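Local coordinates for suppressor protein MPT5 (PDB 5BZ1) that binds 3'-UTR elements of target mRNAs through its Pumilio homology domain, the part described here, and so regulates gene expression post-transcriptionally, at residues A[200-205]-A[217-222]; A[185-190]-A[196-201]. One frame throughout, in Å; residues are numbered along the deposited sequence.

Contact 1: residues A[200-205]-A[217-222]; sequences VKIVQF and YIIQFL. With nucleotides of chain B.
I202 reaches from helix 192-204 onto helix 215-223 and meets three side chains there, I218, I219 and L222. The short axes of 200-204 and 217-222 pass 11.5 Å apart at 131° between their directions. With CG2 anti to the backbone N and CG1 beside it (chi1 -78°), I202 presents both branches to the neighbouring helix. The CD1 methyl lies 3.6 Å from CG2 of I218, the two side chains crossing at about a right angle. The CG2 branch of I202 instead meets I219, 3.7 Å from its CD1, the two side chains sliding past each other in opposite directions. L222 comes tip to tip, its CD1 3.8 Å from I202 CG2 and about as far from I202 CD1. All four residues are buried, and I170 of helix 169-174 and L209 also touch I202.

Helix 215-223 turns Y217 and Q220 to the RNA. The A4 base of chain B lies over one face of the Y217 ring, its C5 3.4 Å above the ring plane and over the centre; U3 of chain B lies obliquely to the same ring. Q220 NE2 donates to O4 of U3 of chain B in a nearly straight bond of 2.9 Å (177°), and N216 OD1 is its weak second partner. With an alanine at Y217, the A4 base of chain B would probably lose the ring it stacks on across this face and be freer to shift. The arrangement is that of a PUF repeat scaffold, an apolar helix-helix interface behind a helix whose side chains stack on and read RNA bases.

Contact 2: residues A[185-190]-A[196-201]; sequences KLLSVC and FKISVK
L186 and L187, consecutive on helix 179-189, both meet one methyl of I198 on helix 192-204. I198 has CG1 anti to the carbonyl carbon (chi1 -60°) and its arm extended beyond (chi2 179°), which sets CD1 against the two leucines. That methyl lies 3.8 Å from CD2 of L186 and 4.0 Å from CD2 of L187. Both leucines cross I198 obliquely, and no hydrogen bond joins the two segments. The CA atoms of L187 and I198 are 8.8 Å apart, leaving the contact to side-chain ends.

Each leucine has further apolar neighbours. L186 is packed against I160, I161 and I164 of helix 158-165 and against I149 of helix 141-151, while L187 touches helix 215-223. One residue after I198, the hydroxyl of S199 is hydrogen-bonded to that of Y231.

Near the end of the helix that carries the leucines, polar bonds hold the chain. S188 OG donates to the carbonyl O of K185 at 2.6 Å, from a position tilted 26° off the carbonyl plane. The carbonyl O of L186 accepts two backbone bonds, one from C190 N at 2.9 Å and a longer one from V189 N at 3.2 Å. The contact is plain helix-helix packing between successive helices, characteristic of the all-helical Pumilio repeat array, here joining helix 179-189 to helix 192-204.

Overall arrangement
From the N terminus, helix 179-189 carries the first half of contact 2; a short connection leads to helix 192-204, where residues 196-201 close the loop. Contact 1 begins on the same helix, sharing V200 and K201, and closes the next, longer loop when helix 215-223 packs back at 217-222. The two loops follow in series and overlap on helix 192-204, neither enclosing the other. Helices 179-189 and 215-223 also meet directly: F221 CE2 lies 3.6 Å from L187 CB, and L222 CD2 packs near L187 CD1. Three successive helices are thus tied together across the Pumilio 5 and 6 repeats, with helix 215-223 carrying side chains that contact the RNA.

Contact 1: residues A[200-205]-A[217-222]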
loop_
_atom_site.group_PDB
_atom_site.type_symbol
_atom_site.label_atom_id
_atom_site.label_comp_id
_atom_site.label_asym_id
_atom_site.label_seq_id
_atom_site.Cartn_x
_atom_site.Cartn_y
_atom_site.Cartn_z
ATOM N N VAL A 200 2.005 -4.099 14.341
ATOM C CA VAL A 200 1.435 -4.269 15.673
ATOM C C VAL A 200 -0.036 -3.859 15.667
ATOM O O VAL A 200 -0.894 -4.572 16.185
ATOM C CB VAL A 200 2.210 -3.456 16.730
ATOM C CG1 VAL A 200 1.421 -3.365 18.028
ATOM C CG2 VAL A 200 3.578 -4.074 16.986
ATOM N N LYS A 201 -0.323 -2.717 15.053
ATOM C CA LYS A 201 -1.690 -2.224 14.966
ATOM C C LYS A 201 -2.554 -3.084 14.033
ATOM O O LYS A 201 -3.730 -3.335 14.315
ATOM C CB LYS A 201 -1.694 -0.758 14.525
ATOM C CG LYS A 201 -2.471 0.161 15.458
ATOM C CD LYS A 201 -1.929 0.130 16.883
ATOM C CE LYS A 201 -2.869 0.847 17.845
ATOM N NZ LYS A 201 -2.326 0.890 19.230
ATOM N N ILE A 202 -1.960 -3.547 12.935
ATOM C CA ILE A 202 -2.656 -4.424 11.992
ATOM C C ILE A 202 -3.072 -5.740 12.661
ATOM O O ILE A 202 -4.200 -6.210 12.482
ATOM C CB ILE A 202 -1.791 -4.703 10.742
ATOM C CG1 ILE A 202 -1.824 -3.500 9.793
ATOM C CG2 ILE A 202 -2.271 -5.945 10.010
ATOM C CD1 ILE A 202 -0.836 -3.590 8.639
ATOM N N VAL A 203 -2.159 -6.326 13.432
ATOM C CA VAL A 203 -2.450 -7.555 14.166
ATOM C C VAL A 203 -3.504 -7.314 15.246
ATOM O O VAL A 203 -4.397 -8.138 15.447
ATOM C CB VAL A 203 -1.172 -8.159 14.791
ATOM C CG1 VAL A 203 -1.511 -9.330 15.715
ATOM C CG2 VAL A 203 -0.209 -8.606 13.698
ATOM N N GLN A 204 -3.402 -6.176 15.928
ATOM C CA GLN A 204 -4.342 -5.819 16.987
ATOM C C GLN A 204 -5.782 -5.756 16.474
ATOM O O GLN A 204 -6.716 -6.172 17.165
ATOM C CB GLN A 204 -3.949 -4.480 17.622
ATOM C CG GLN A 204 -4.978 -3.933 18.609
ATOM C CD GLN A 204 -4.527 -2.658 19.304
ATOM O OE1 GLN A 204 -3.394 -2.207 19.128
ATOM N NE2 GLN A 204 -5.414 -2.073 20.105
ATOM N N PHE A 205 -5.951 -5.253 15.254
ATOM C CA PHE A 205 -7.278 -5.080 14.673
ATOM C C PHE A 205 -7.536 -6.042 13.518
ATOM O O PHE A 205 -8.320 -5.747 12.615
ATOM C CB PHE A 205 -7.462 -3.637 14.207
ATOM C CG PHE A 205 -7.491 -2.641 15.328
ATOM C CD1 PHE A 205 -8.680 -2.356 15.985
ATOM C CD2 PHE A 205 -6.333 -1.997 15.731
ATOM C CE1 PHE A 205 -8.712 -1.440 17.023
ATOM C CE2 PHE A 205 -6.356 -1.081 16.767
ATOM C CZ PHE A 205 -7.547 -0.802 17.416
ATOM N N TYR A 217 -6.235 -7.168 1.383
ATOM C CA TYR A 217 -5.052 -6.917 0.567
ATOM C C TYR A 217 -3.862 -6.492 1.429
ATOM O O TYR A 217 -2.709 -6.792 1.113
ATOM C CB TYR A 217 -5.347 -5.867 -0.507
ATOM C CG TYR A 217 -6.228 -6.380 -1.626
ATOM C CD1 TYR A 217 -5.743 -7.295 -2.550
ATOM C CD2 TYR A 217 -7.539 -5.947 -1.761
ATOM C CE1 TYR A 217 -6.544 -7.770 -3.575
ATOM C CE2 TYR A 217 -8.346 -6.413 -2.784
ATOM C CZ TYR A 217 -7.843 -7.322 -3.688
ATOM O OH TYR A 217 -8.639 -7.792 -4.707
ATOM N N ILE A 218 -4.156 -5.793 2.521
ATOM C CA ILE A 218 -3.128 -5.340 3.447
ATOM C C ILE A 218 -2.464 -6.519 4.174
ATOM O O ILE A 218 -1.238 -6.570 4.304
ATOM C CB ILE A 218 -3.703 -4.336 4.470
ATOM C CG1 ILE A 218 -4.164 -3.060 3.765
ATOM C CG2 ILE A 218 -2.674 -4.003 5.531
ATOM C CD1 ILE A 218 -3.092 -2.420 2.889
ATOM N N ILE A 219 -3.273 -7.466 4.643
ATOM C CA ILE A 219 -2.733 -8.660 5.283
ATOM C C ILE A 219 -1.839 -9.420 4.303
ATOM O O ILE A 219 -0.738 -9.859 4.652
ATOM C CB ILE A 219 -3.840 -9.614 5.778
ATOM C CG1 ILE A 219 -4.874 -8.868 6.619
ATOM C CG2 ILE A 219 -3.224 -10.764 6.568
ATOM C CD1 ILE A 219 -4.269 -8.064 7.757
ATOM N N GLN A 220 -2.326 -9.575 3.077
ATOM C CA GLN A 220 -1.570 -10.249 2.032
ATOM C C GLN A 220 -0.256 -9.527 1.727
ATOM O O GLN A 220 0.760 -10.167 1.458
ATOM C CB GLN A 220 -2.418 -10.391 0.764
ATOM C CG GLN A 220 -3.600 -11.346 0.902
ATOM C CD GLN A 220 -4.303 -11.598 -0.417
ATOM O OE1 GLN A 220 -3.767 -12.267 -1.301
ATOM N NE2 GLN A 220 -5.512 -11.059 -0.559
ATOM N N PHE A 221 -0.274 -8.199 1.780
ATOM C CA PHE A 221 0.933 -7.418 1.526
ATOM C C PHE A 221 1.997 -7.688 2.591
ATOM O O PHE A 221 3.176 -7.832 2.271
ATOM C CB PHE A 221 0.625 -5.920 1.449
ATOM C CG PHE A 221 1.739 -5.108 0.845
ATOM C CD1 PHE A 221 1.769 -4.863 -0.521
ATOM C CD2 PHE A 221 2.767 -4.612 1.636
ATOM C CE1 PHE A 221 2.801 -4.125 -1.090
ATOM C CE2 PHE A 221 3.804 -3.873 1.076
ATOM C CZ PHE A 221 3.818 -3.631 -0.290
ATOM N N LEU A 222 1.576 -7.754 3.853
ATOM C CA LEU A 222 2.482 -8.100 4.948
ATOM C C LEU A 222 3.114 -9.472 4.732
ATOM O O LEU A 222 4.296 -9.670 5.012
ATOM C CB LEU A 222 1.750 -8.087 6.290
ATOM C CG LEU A 222 1.407 -6.747 6.933
ATOM C CD1 LEU A 222 0.999 -6.948 8.386
ATOM C CD2 LEU A 222 2.584 -5.791 6.832
ATOM P P A B 4 -11.717 -6.642 -8.253
ATOM O OP1 A B 4 -12.593 -6.077 -9.307
ATOM O OP2 A B 4 -10.489 -7.392 -8.625
ATOM O "O5'" A B 4 -11.273 -5.471 -7.273
ATOM C "C5'" A B 4 -12.236 -4.686 -6.584
ATOM C "C4'" A B 4 -11.594 -3.472 -5.965
ATOM O "O4'" A B 4 -10.657 -3.890 -4.942
ATOM C "C3'" A B 4 -10.758 -2.620 -6.905
ATOM O "O3'" A B 4 -11.543 -1.739 -7.689
ATOM C "C2'" A B 4 -9.803 -1.909 -5.952
ATOM O "O2'" A B 4 -10.431 -0.787 -5.345
ATOM C "C1'" A B 4 -9.576 -2.984 -4.881
ATOM N N9 A B 4 -8.318 -3.732 -5.078
ATOM C C8 A B 4 -8.071 -4.771 -5.947
ATOM N N7 A B 4 -6.841 -5.225 -5.884
ATOM C C5 A B 4 -6.229 -4.440 -4.911
ATOM C C6 A B 4 -4.922 -4.423 -4.380
ATOM N N6 A B 4 -3.943 -5.246 -4.763
ATOM N N1 A B 4 -4.653 -3.508 -3.423
ATOM C C2 A B 4 -5.626 -2.674 -3.028
ATOM N N3 A B 4 -6.888 -2.595 -3.450
ATOM C C4 A B 4 -7.130 -3.513 -4.406
ATOM P P U B 3 -15.028 -12.279 -8.338
ATOM O OP1 U B 3 -16.028 -11.184 -8.434
ATOM O OP2 U B 3 -14.386 -12.768 -9.587
ATOM O "O5'" U B 3 -13.881 -11.847 -7.316
ATOM C "C5'" U B 3 -13.042 -10.733 -7.573
ATOM C "C4'" U B 3 -13.051 -9.774 -6.412
ATOM O "O4'" U B 3 -12.630 -10.443 -5.196
ATOM C "C3'" U B 3 -12.118 -8.580 -6.521
ATOM O "O3'" U B 3 -12.665 -7.558 -7.336
ATOM C "C2'" U B 3 -11.935 -8.167 -5.064
ATOM O "O2'" U B 3 -13.036 -7.387 -4.620
ATOM C "C1'" U B 3 -11.978 -9.524 -4.346
ATOM N N1 U B 3 -10.628 -10.039 -4.025
ATOM C C2 U B 3 -10.046 -9.592 -2.847
ATOM O O2 U B 3 -10.592 -8.804 -2.093
ATOM N N3 U B 3 -8.794 -10.092 -2.587
ATOM C C4 U B 3 -8.082 -10.978 -3.371
ATOM O O4 U B 3 -6.959 -11.335 -3.003
ATOM C C5 U B 3 -8.755 -11.398 -4.568
ATOM C C6 U B 3 -9.980 -10.929 -4.855
#

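Contact 2: residues A[185-190]-A[196-201]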
loop_
_atom_site.group_PDB
_atom_site.type_symbol
_atom_site.label_atom_id
_atom_site.label_comp_id
_atom_site.label_asym_id
_atom_site.label_seq_id
_atom_site.Cartn_x
_atom_site.Cartn_y
_atom_site.Cartn_z
ATOM N N LYS A 185 1.923 1.559 -0.564
ATOM C CA LYS A 185 3.034 2.368 -1.064
ATOM C C LYS A 185 4.011 2.657 0.070
ATOM O O LYS A 185 5.220 2.480 -0.077
ATOM C CB LYS A 185 2.531 3.691 -1.647
ATOM C CG LYS A 185 1.539 3.547 -2.793
ATOM C CD LYS A 185 2.135 2.788 -3.961
ATOM C CE LYS A 185 1.102 2.569 -5.063
ATOM N NZ LYS A 185 0.582 3.837 -5.654
ATOM N N LEU A 186 3.467 3.100 1.199
ATOM C CA LEU A 186 4.261 3.393 2.386
ATOM C C LEU A 186 5.076 2.184 2.841
ATOM O O LEU A 186 6.279 2.295 3.085
ATOM C CB LEU A 186 3.348 3.856 3.520
ATOM C CG LEU A 186 4.039 4.182 4.843
ATOM C CD1 LEU A 186 4.874 5.452 4.718
ATOM C CD2 LEU A 186 3.028 4.315 5.958
ATOM N N LEU A 187 4.414 1.034 2.947
ATOM C CA LEU A 187 5.054 -0.183 3.442
ATOM C C LEU A 187 6.169 -0.662 2.516
ATOM O O LEU A 187 7.096 -1.343 2.954
ATOM C CB LEU A 187 4.020 -1.295 3.644
ATOM C CG LEU A 187 3.043 -1.156 4.812
ATOM C CD1 LEU A 187 2.002 -2.262 4.785
ATOM C CD2 LEU A 187 3.780 -1.171 6.134
ATOM N N SER A 188 6.083 -0.296 1.242
ATOM C CA SER A 188 7.058 -0.752 0.257
ATOM C C SER A 188 8.376 0.022 0.322
ATOM O O SER A 188 9.382 -0.419 -0.235
ATOM C CB SER A 188 6.477 -0.672 -1.156
ATOM O OG SER A 188 6.270 0.673 -1.545
ATOM N N VAL A 189 8.379 1.164 1.007
ATOM C CA VAL A 189 9.580 2.003 1.064
ATOM C C VAL A 189 10.043 2.382 2.476
ATOM O O VAL A 189 11.189 2.786 2.658
ATOM C CB VAL A 189 9.407 3.311 0.248
ATOM C CG1 VAL A 189 9.174 3.010 -1.222
ATOM C CG2 VAL A 189 8.268 4.137 0.815
ATOM N N CYS A 190 9.163 2.269 3.467
ATOM C CA CYS A 190 9.495 2.722 4.819
ATOM C C CYS A 190 10.460 1.767 5.530
ATOM O O CYS A 190 10.710 0.660 5.047
ATOM C CB CYS A 190 8.229 2.940 5.650
ATOM S SG CYS A 190 7.343 1.426 6.072
ATOM N N PHE A 196 7.149 -2.463 11.589
ATOM C CA PHE A 196 6.815 -3.116 12.856
ATOM C C PHE A 196 5.694 -2.402 13.600
ATOM O O PHE A 196 4.724 -3.033 14.019
ATOM C CB PHE A 196 8.045 -3.187 13.763
ATOM C CG PHE A 196 9.017 -4.270 13.395
ATOM C CD1 PHE A 196 8.672 -5.252 12.478
ATOM C CD2 PHE A 196 10.277 -4.312 13.978
ATOM C CE1 PHE A 196 9.567 -6.252 12.141
ATOM C CE2 PHE A 196 11.176 -5.311 13.644
ATOM C CZ PHE A 196 10.818 -6.281 12.724
ATOM N N LYS A 197 5.839 -1.087 13.768
ATOM C CA LYS A 197 4.851 -0.286 14.487
ATOM C C LYS A 197 3.467 -0.390 13.851
ATOM O O LYS A 197 2.455 -0.462 14.550
ATOM C CB LYS A 197 5.300 1.179 14.570
ATOM C CG LYS A 197 6.362 1.433 15.637
ATOM C CD LYS A 197 7.131 2.723 15.380
ATOM C CE LYS A 197 6.225 3.942 15.377
ATOM N NZ LYS A 197 5.618 4.203 16.709
ATOM N N ILE A 198 3.433 -0.412 12.523
ATOM C CA ILE A 198 2.181 -0.527 11.784
ATOM C C ILE A 198 1.610 -1.941 11.889
ATOM O O ILE A 198 0.400 -2.125 12.034
ATOM C CB ILE A 198 2.372 -0.131 10.307
ATOM C CG1 ILE A 198 2.865 1.316 10.212
ATOM C CG2 ILE A 198 1.084 -0.303 9.521
ATOM C CD1 ILE A 198 3.107 1.802 8.792
ATOM N N SER A 199 2.489 -2.937 11.824
ATOM C CA SER A 199 2.083 -4.336 11.918
ATOM C C SER A 199 1.465 -4.681 13.272
ATOM O O SER A 199 0.518 -5.470 13.341
ATOM C CB SER A 199 3.272 -5.248 11.640
ATOM O OG SER A 199 2.994 -6.576 12.037
ATOM N N VAL A 200 2.005 -4.099 14.341
ATOM C CA VAL A 200 1.435 -4.269 15.673
ATOM C C VAL A 200 -0.036 -3.859 15.667
ATOM O O VAL A 200 -0.894 -4.572 16.185
ATOM C CB VAL A 200 2.210 -3.456 16.730
ATOM C CG1 VAL A 200 1.421 -3.365 18.028
ATOM C CG2 VAL A 200 3.578 -4.074 16.986
ATOM N N LYS A 201 -0.323 -2.717 15.053
ATOM C CA LYS A 201 -1.690 -2.224 14.966
ATOM C C LYS A 201 -2.554 -3.084 14.033
ATOM O O LYS A 201 -3.730 -3.335 14.315
ATOM C CB LYS A 201 -1.694 -0.758 14.525
ATOM C CG LYS A 201 -2.471 0.161 15.458
ATOM C CD LYS A 201 -1.929 0.130 16.883
ATOM C CE LYS A 201 -2.869 0.847 17.845
ATOM N NZ LYS A 201 -2.326 0.890 19.230
#